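Local coordinates for protein endo-1,3-beta-glucanase, family GH16 (PDB 5FUI) that probably hydrolyses the beta-1,3-glucan laminarin and carries a C-terminal family 6 carbohydrate-binding module that binds it, at residues Glu61-Ser66 / Asn124-Arg129; Glu27-Gly32 / Gly94-Thr99. All coordinates share one frame; numbering follows the deposited sequence.

How the interactions relate
The two contacts illustrate how cohesion changes from the body of a beta sandwich to its loops. Interaction 1 is a buried pairing of neighbouring strands, 61-66 with 124-129, held by backbone hydrogen bonds interrupted by a bulge and by side chains on both sides of the sheet. Interaction 2 lies at the surface, buries less than half as much area, and relies on side chains of a turn meeting Trp98 and Gln96. They share a sheet, in which strand 97-107 lies next to strand 56-66, and Val64 and Thr99 are joined through their backbones. A salt bridge ties them together as well: Arg63 NH2 lies 2.8 Å from Glu31 OE2. Their centres are about 9 Å apart.

Interaction 1: Glu61-Ser66 / Asn124-Arg129; sequences EYRVAS and NINWIR. With MG (magnesium ion), chain E.
The indole of Trp127 receives Arg63 on one face: Arg63 CB stands 3.4 Å from the centroid of the six-membered ring, 12° off its normal, in a CH-pi contact. Arg63 CG is anti to the backbone N (chi1 -173°) and the chain then bends at chi2, which keeps the aliphatic stem against the indole and leaves the guanidinium nearly parallel to it. Glu31 and Thr100 take up that polar end. At the ring's edge sits Glu61 CB, 4.1 Å from Trp127 CZ3, and Lys12 adds a cation-pi contact with the indole. The Arg129 guanidinium has Trp127 CH2 over one face and the Glu61 carboxylate along its edge. Arg129 grips Glu61 side-on in a bidentate salt bridge, NE to OE1 and NH2 to OE2, both 2.9 Å. The donors lie above the carboxylate plane, the two planes being 45° apart.

The other side of the sheet is largely apolar. Ile125 CD1 meets the edge of the Tyr62 ring, 3.9 Å from Tyr62 CD2, and Ile128 CG1 also packs on this ring, whose hydroxyl bonds Gln103.

The antiparallel backbones are joined by six hydrogen bonds. Arg63 faces two residues, accepting from Asn126 N at its O (2.8 Å) and donating from its N to Trp127 O, as in a classic beta bulge. Trp127 N is buried without a partner. At the bulge Asn126 chelates magnesium through O and OD1, each 2.4 Å from the ion; Glu14, Glu16 and Glu34 complete the protein ligands of this metal site, set at a sheet of the CBM6 beta sandwich.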
loop_
_atom_site.group_PDB
_atom_site.type_symbol
_atom_site.label_atom_id
_atom_site.label_comp_id
_atom_site.label_asym_id
_atom_site.label_seq_id
_atom_site.Cartn_x
_atom_site.Cartn_y
_atom_site.Cartn_z
ATOM N N GLU A 61 -7.177 -0.316 -3.604
ATOM C CA GLU A 61 -7.363 0.916 -2.781
ATOM C C GLU A 61 -6.343 0.953 -1.692
ATOM O O GLU A 61 -5.993 -0.105 -1.147
ATOM C CB GLU A 61 -8.734 0.928 -2.100
ATOM C CG GLU A 61 -9.931 1.152 -3.059
ATOM C CD GLU A 61 -11.182 0.860 -2.297
ATOM O OE1 GLU A 61 -11.505 -0.341 -2.144
ATOM O OE2 GLU A 61 -11.853 1.833 -1.789
ATOM N N TYR A 62 -5.879 2.156 -1.368
ATOM C CA TYR A 62 -4.863 2.384 -0.352
ATOM C C TYR A 62 -5.339 3.472 0.578
ATOM O O TYR A 62 -5.639 4.598 0.137
ATOM C CB TYR A 62 -3.479 2.817 -0.975
ATOM C CG TYR A 62 -2.967 1.822 -1.993
ATOM C CD1 TYR A 62 -3.342 1.852 -3.305
ATOM C CD2 TYR A 62 -2.097 0.786 -1.568
ATOM C CE1 TYR A 62 -2.835 0.902 -4.207
ATOM C CE2 TYR A 62 -1.588 -0.176 -2.461
ATOM C CZ TYR A 62 -1.981 -0.106 -3.743
ATOM O OH TYR A 62 -1.461 -1.014 -4.627
ATOM N N ARG A 63 -5.451 3.133 1.866
ATOM C CA ARG A 63 -5.910 4.081 2.904
ATOM C C ARG A 63 -4.710 4.763 3.465
ATOM O O ARG A 63 -3.886 4.165 4.171
ATOM C CB ARG A 63 -6.742 3.351 3.943
ATOM C CG ARG A 63 -7.438 4.221 5.025
ATOM C CD ARG A 63 -8.522 5.045 4.299
ATOM N NE ARG A 63 -9.337 5.776 5.292
ATOM C CZ ARG A 63 -10.282 6.656 4.947
ATOM N NH1 ARG A 63 -10.542 6.934 3.644
ATOM N NH2 ARG A 63 -10.968 7.313 5.911
ATOM N N VAL A 64 -4.545 6.028 3.067
ATOM C CA VAL A 64 -3.253 6.779 3.247
ATOM C C VAL A 64 -3.469 8.144 3.915
ATOM O O VAL A 64 -4.578 8.683 3.883
ATOM C CB VAL A 64 -2.502 6.981 1.895
ATOM C CG1 VAL A 64 -2.052 5.591 1.371
ATOM C CG2 VAL A 64 -3.343 7.719 0.853
ATOM N N ALA A 65 -2.404 8.716 4.488
ATOM C CA ALA A 65 -2.447 10.069 5.018
ATOM C C ALA A 65 -1.118 10.729 4.814
ATOM O O ALA A 65 -0.057 10.035 4.771
ATOM C CB ALA A 65 -2.684 9.955 6.537
ATOM N N SER A 66 -1.130 12.101 4.812
ATOM C CA SER A 66 0.172 12.787 4.805
ATOM C C SER A 66 -0.091 14.221 5.215
ATOM O O SER A 66 -1.077 14.836 4.783
ATOM C CB SER A 66 0.841 12.797 3.423
ATOM O OG SER A 66 2.079 13.501 3.552
ATOM N N ASN A 124 1.726 7.976 5.293
ATOM C CA ASN A 124 1.333 6.844 6.198
ATOM C C ASN A 124 0.375 5.934 5.458
ATOM O O ASN A 124 -0.352 6.433 4.516
ATOM C CB ASN A 124 0.621 7.347 7.430
ATOM C CG ASN A 124 1.512 8.144 8.399
ATOM O OD1 ASN A 124 0.955 8.937 9.218
ATOM N ND2 ASN A 124 2.796 8.016 8.310
ATOM N N ILE A 125 0.265 4.659 5.840
ATOM C CA ILE A 125 -0.761 3.810 5.250
ATOM C C ILE A 125 -1.374 2.872 6.302
ATOM O O ILE A 125 -0.657 2.283 7.109
ATOM C CB ILE A 125 -0.164 3.030 4.035
ATOM C CG1 ILE A 125 -1.241 2.114 3.475
ATOM C CG2 ILE A 125 1.130 2.216 4.472
ATOM C CD1 ILE A 125 -0.897 1.603 2.068
ATOM N N ASN A 126 -2.693 2.758 6.238
ATOM C CA ASN A 126 -3.481 2.002 7.195
ATOM C C ASN A 126 -3.773 0.563 6.650
ATOM O O ASN A 126 -3.524 -0.456 7.353
ATOM C CB ASN A 126 -4.807 2.751 7.518
ATOM C CG ASN A 126 -5.699 2.038 8.515
ATOM O OD1 ASN A 126 -5.315 1.084 9.152
ATOM N ND2 ASN A 126 -6.940 2.547 8.662
ATOM N N TRP A 127 -4.226 0.493 5.391
ATOM C CA TRP A 127 -4.569 -0.796 4.799
ATOM C C TRP A 127 -4.600 -0.631 3.283
ATOM O O TRP A 127 -4.540 0.455 2.735
ATOM C CB TRP A 127 -5.953 -1.362 5.324
ATOM C CG TRP A 127 -7.103 -0.429 5.370
ATOM C CD1 TRP A 127 -7.701 0.106 6.522
ATOM C CD2 TRP A 127 -7.862 0.087 4.232
ATOM N NE1 TRP A 127 -8.781 0.934 6.152
ATOM C CE2 TRP A 127 -8.932 0.939 4.797
ATOM C CE3 TRP A 127 -7.798 -0.080 2.810
ATOM C CZ2 TRP A 127 -9.893 1.545 4.006
ATOM C CZ3 TRP A 127 -8.759 0.616 2.037
ATOM C CH2 TRP A 127 -9.748 1.412 2.615
ATOM N N ILE A 128 -4.676 -1.809 2.655
ATOM C CA ILE A 128 -4.816 -2.011 1.235
ATOM C C ILE A 128 -6.110 -2.842 1.017
ATOM O O ILE A 128 -6.381 -3.783 1.798
ATOM C CB ILE A 128 -3.606 -2.780 0.614
ATOM C CG1 ILE A 128 -2.267 -2.090 0.958
ATOM C CG2 ILE A 128 -3.800 -2.929 -0.906
ATOM C CD1 ILE A 128 -1.460 -2.852 1.988
ATOM N N ARG A 129 -6.914 -2.517 -0.007
ATOM C CA ARG A 129 -8.126 -3.323 -0.302
ATOM C C ARG A 129 -8.134 -3.613 -1.771
ATOM O O ARG A 129 -8.082 -2.720 -2.602
ATOM C CB ARG A 129 -9.372 -2.533 0.197
ATOM C CG ARG A 129 -10.694 -3.258 0.014
ATOM C CD ARG A 129 -11.802 -2.664 0.901
ATOM N NE ARG A 129 -12.067 -1.292 0.560
ATOM C CZ ARG A 129 -12.517 -0.320 1.395
ATOM N NH1 ARG A 129 -12.798 -0.638 2.685
ATOM N NH2 ARG A 129 -12.668 0.946 0.857
HETATM MG MG MG E . -3.988 -0.800 9.662
HETATM O O HOH W 1 -10.666 -2.286 -3.729
HETATM O O HOH W 2 -5.347 -1.681 11.350
#

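Interaction 2: Glu27-Gly32 / Gly94-Thr99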
loop_
_atom_site.group_PDB
_atom_site.type_symbol
_atom_site.label_atom_id
_atom_site.label_comp_id
_atom_site.label_asym_id
_atom_site.label_seq_id
_atom_site.Cartn_x
_atom_site.Cartn_y
_atom_site.Cartn_z
ATOM N N GLU A 27 2.462 2.318 14.314
ATOM C CA GLU A 27 1.987 3.277 15.318
ATOM C C GLU A 27 0.470 3.116 15.415
ATOM O O GLU A 27 -0.165 2.615 14.499
ATOM C CB GLU A 27 2.364 4.723 14.983
ATOM C CG GLU A 27 1.732 5.184 13.669
ATOM C CD GLU A 27 2.007 6.622 13.360
ATOM O OE1 GLU A 27 2.211 7.432 14.301
ATOM O OE2 GLU A 27 1.973 7.017 12.165
ATOM N N PRO A 28 -0.141 3.469 16.572
ATOM C CA PRO A 28 -1.597 3.359 16.673
ATOM C C PRO A 28 -2.270 4.283 15.654
ATOM O O PRO A 28 -1.819 5.386 15.440
ATOM C CB PRO A 28 -1.899 3.821 18.125
ATOM C CG PRO A 28 -0.595 4.070 18.751
ATOM C CD PRO A 28 0.497 3.945 17.798
ATOM N N CYS A 29 -3.331 3.771 15.047
ATOM C CA CYS A 29 -3.978 4.510 13.950
ATOM C C CYS A 29 -5.332 5.064 14.540
ATOM O O CYS A 29 -6.050 4.325 15.246
ATOM C CB CYS A 29 -4.227 3.516 12.808
ATOM S SG CYS A 29 -5.100 4.224 11.407
ATOM N N SER A 30 -5.687 6.251 14.115
ATOM C CA SER A 30 -6.957 6.882 14.527
ATOM C C SER A 30 -8.170 6.134 14.059
ATOM O O SER A 30 -9.246 6.314 14.621
ATOM C CB SER A 30 -7.039 8.344 14.038
ATOM O OG SER A 30 -7.101 8.393 12.602
ATOM N N GLU A 31 -8.004 5.298 13.033
ATOM C CA GLU A 31 -9.082 4.455 12.498
ATOM C C GLU A 31 -9.148 3.075 13.126
ATOM O O GLU A 31 -9.916 2.226 12.656
ATOM C CB GLU A 31 -8.991 4.354 10.966
ATOM C CG GLU A 31 -9.088 5.749 10.378
ATOM C CD GLU A 31 -9.344 5.816 8.860
ATOM O OE1 GLU A 31 -8.928 4.904 8.125
ATOM O OE2 GLU A 31 -9.964 6.790 8.435
ATOM N N GLY A 32 -8.353 2.884 14.200
ATOM C CA GLY A 32 -8.277 1.612 14.932
ATOM C C GLY A 32 -7.103 0.806 14.401
ATOM O O GLY A 32 -6.612 1.020 13.285
ATOM N N GLY A 94 -2.716 16.160 7.646
ATOM C CA GLY A 94 -2.446 15.679 9.001
ATOM C C GLY A 94 -2.027 14.232 8.872
ATOM O O GLY A 94 -2.380 13.524 7.877
ATOM N N TRP A 95 -1.252 13.780 9.858
ATOM C CA TRP A 95 -0.707 12.416 9.872
ATOM C C TRP A 95 -1.763 11.337 10.090
ATOM O O TRP A 95 -1.545 10.151 9.816
ATOM C CB TRP A 95 0.424 12.340 10.887
ATOM C CG TRP A 95 1.566 13.241 10.482
ATOM C CD1 TRP A 95 2.023 14.370 11.119
ATOM C CD2 TRP A 95 2.370 13.082 9.276
ATOM N NE1 TRP A 95 3.065 14.937 10.379
ATOM C CE2 TRP A 95 3.309 14.192 9.246
ATOM C CE3 TRP A 95 2.424 12.119 8.239
ATOM C CZ2 TRP A 95 4.277 14.311 8.245
ATOM C CZ3 TRP A 95 3.347 12.270 7.221
ATOM C CH2 TRP A 95 4.282 13.344 7.239
ATOM N N GLN A 96 -2.919 11.747 10.621
ATOM C CA GLN A 96 -4.067 10.859 10.810
ATOM C C GLN A 96 -5.291 11.417 10.137
ATOM O O GLN A 96 -6.370 11.198 10.573
ATOM C CB GLN A 96 -4.319 10.503 12.311
ATOM C CG GLN A 96 -3.139 9.877 13.049
ATOM C CD GLN A 96 -2.907 8.422 12.693
ATOM O OE1 GLN A 96 -1.732 7.979 12.705
ATOM N NE2 GLN A 96 -3.924 7.686 12.477
ATOM N N ASN A 97 -5.078 12.157 9.071
ATOM C CA ASN A 97 -6.170 12.576 8.197
ATOM C C ASN A 97 -6.182 11.602 7.018
ATOM O O ASN A 97 -5.320 11.694 6.170
ATOM C CB ASN A 97 -5.993 14.013 7.675
ATOM C CG ASN A 97 -6.194 15.053 8.743
ATOM O OD1 ASN A 97 -6.039 16.231 8.456
ATOM N ND2 ASN A 97 -6.524 14.672 9.879
ATOM N N TRP A 98 -7.096 10.652 7.014
ATOM C CA TRP A 98 -6.980 9.535 6.041
ATOM C C TRP A 98 -7.834 9.759 4.841
ATOM O O TRP A 98 -8.901 10.407 4.906
ATOM C CB TRP A 98 -7.456 8.243 6.760
ATOM C CG TRP A 98 -6.541 7.933 7.882
ATOM C CD1 TRP A 98 -6.709 8.259 9.245
ATOM C CD2 TRP A 98 -5.257 7.277 7.741
ATOM N NE1 TRP A 98 -5.575 7.869 9.950
ATOM C CE2 TRP A 98 -4.658 7.275 9.089
ATOM C CE3 TRP A 98 -4.563 6.688 6.686
ATOM C CZ2 TRP A 98 -3.388 6.726 9.334
ATOM C CZ3 TRP A 98 -3.246 6.212 6.949
ATOM C CH2 TRP A 98 -2.697 6.175 8.253
ATOM N N THR A 99 -7.372 9.202 3.700
ATOM C CA THR A 99 -8.109 9.245 2.449
ATOM C C THR A 99 -7.808 7.968 1.667
ATOM O O THR A 99 -6.801 7.293 1.966
ATOM C CB THR A 99 -7.734 10.552 1.642
ATOM O OG1 THR A 99 -8.765 10.713 0.652
ATOM C CG2 THR A 99 -6.331 10.397 0.972
#
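Cys29, Ser30 and Gln96 gather round the indole of Trp98, and this is the compact part of the contact. Cys29 SG, anti to its backbone N (chi1 177°) and so carried toward the indole, approaches obliquely, 3.7 Å from Trp98 CZ2, a sulfur-aromatic contact. Ser30 OG lies in the ring plane at the edge, where Trp98 NE1 gives it a weak hydrogen bond of 3.1 Å, bent to 128°. Gln96 bends at chi2 and lays its amide beside Ser30 and that same edge. A type I beta turn from Cys29 to Gly32 presents the side chains together: Gly32 N bonds Cys29 O across it, and Glu31 N also donates to Cys29 SG. Facing it, a second type I turn, Gly94 to Asn97, leads into strand 97-107 of the sandwich. An alanine in place of Trp98 would probably open a gap under the turn and leave the Cys29 sulfur without its aromatic neighbour. Glu31 forms the exposed rim, its OE2 3.3 Å from Trp98 CB, with its carboxylate engaged by Arg63 and Asn126. Toward solvent the fit is looser: Pro28 touches little, and Glu27 merely approaches Gln96 tip to tip, its carboxylate bonding Asn35 instead.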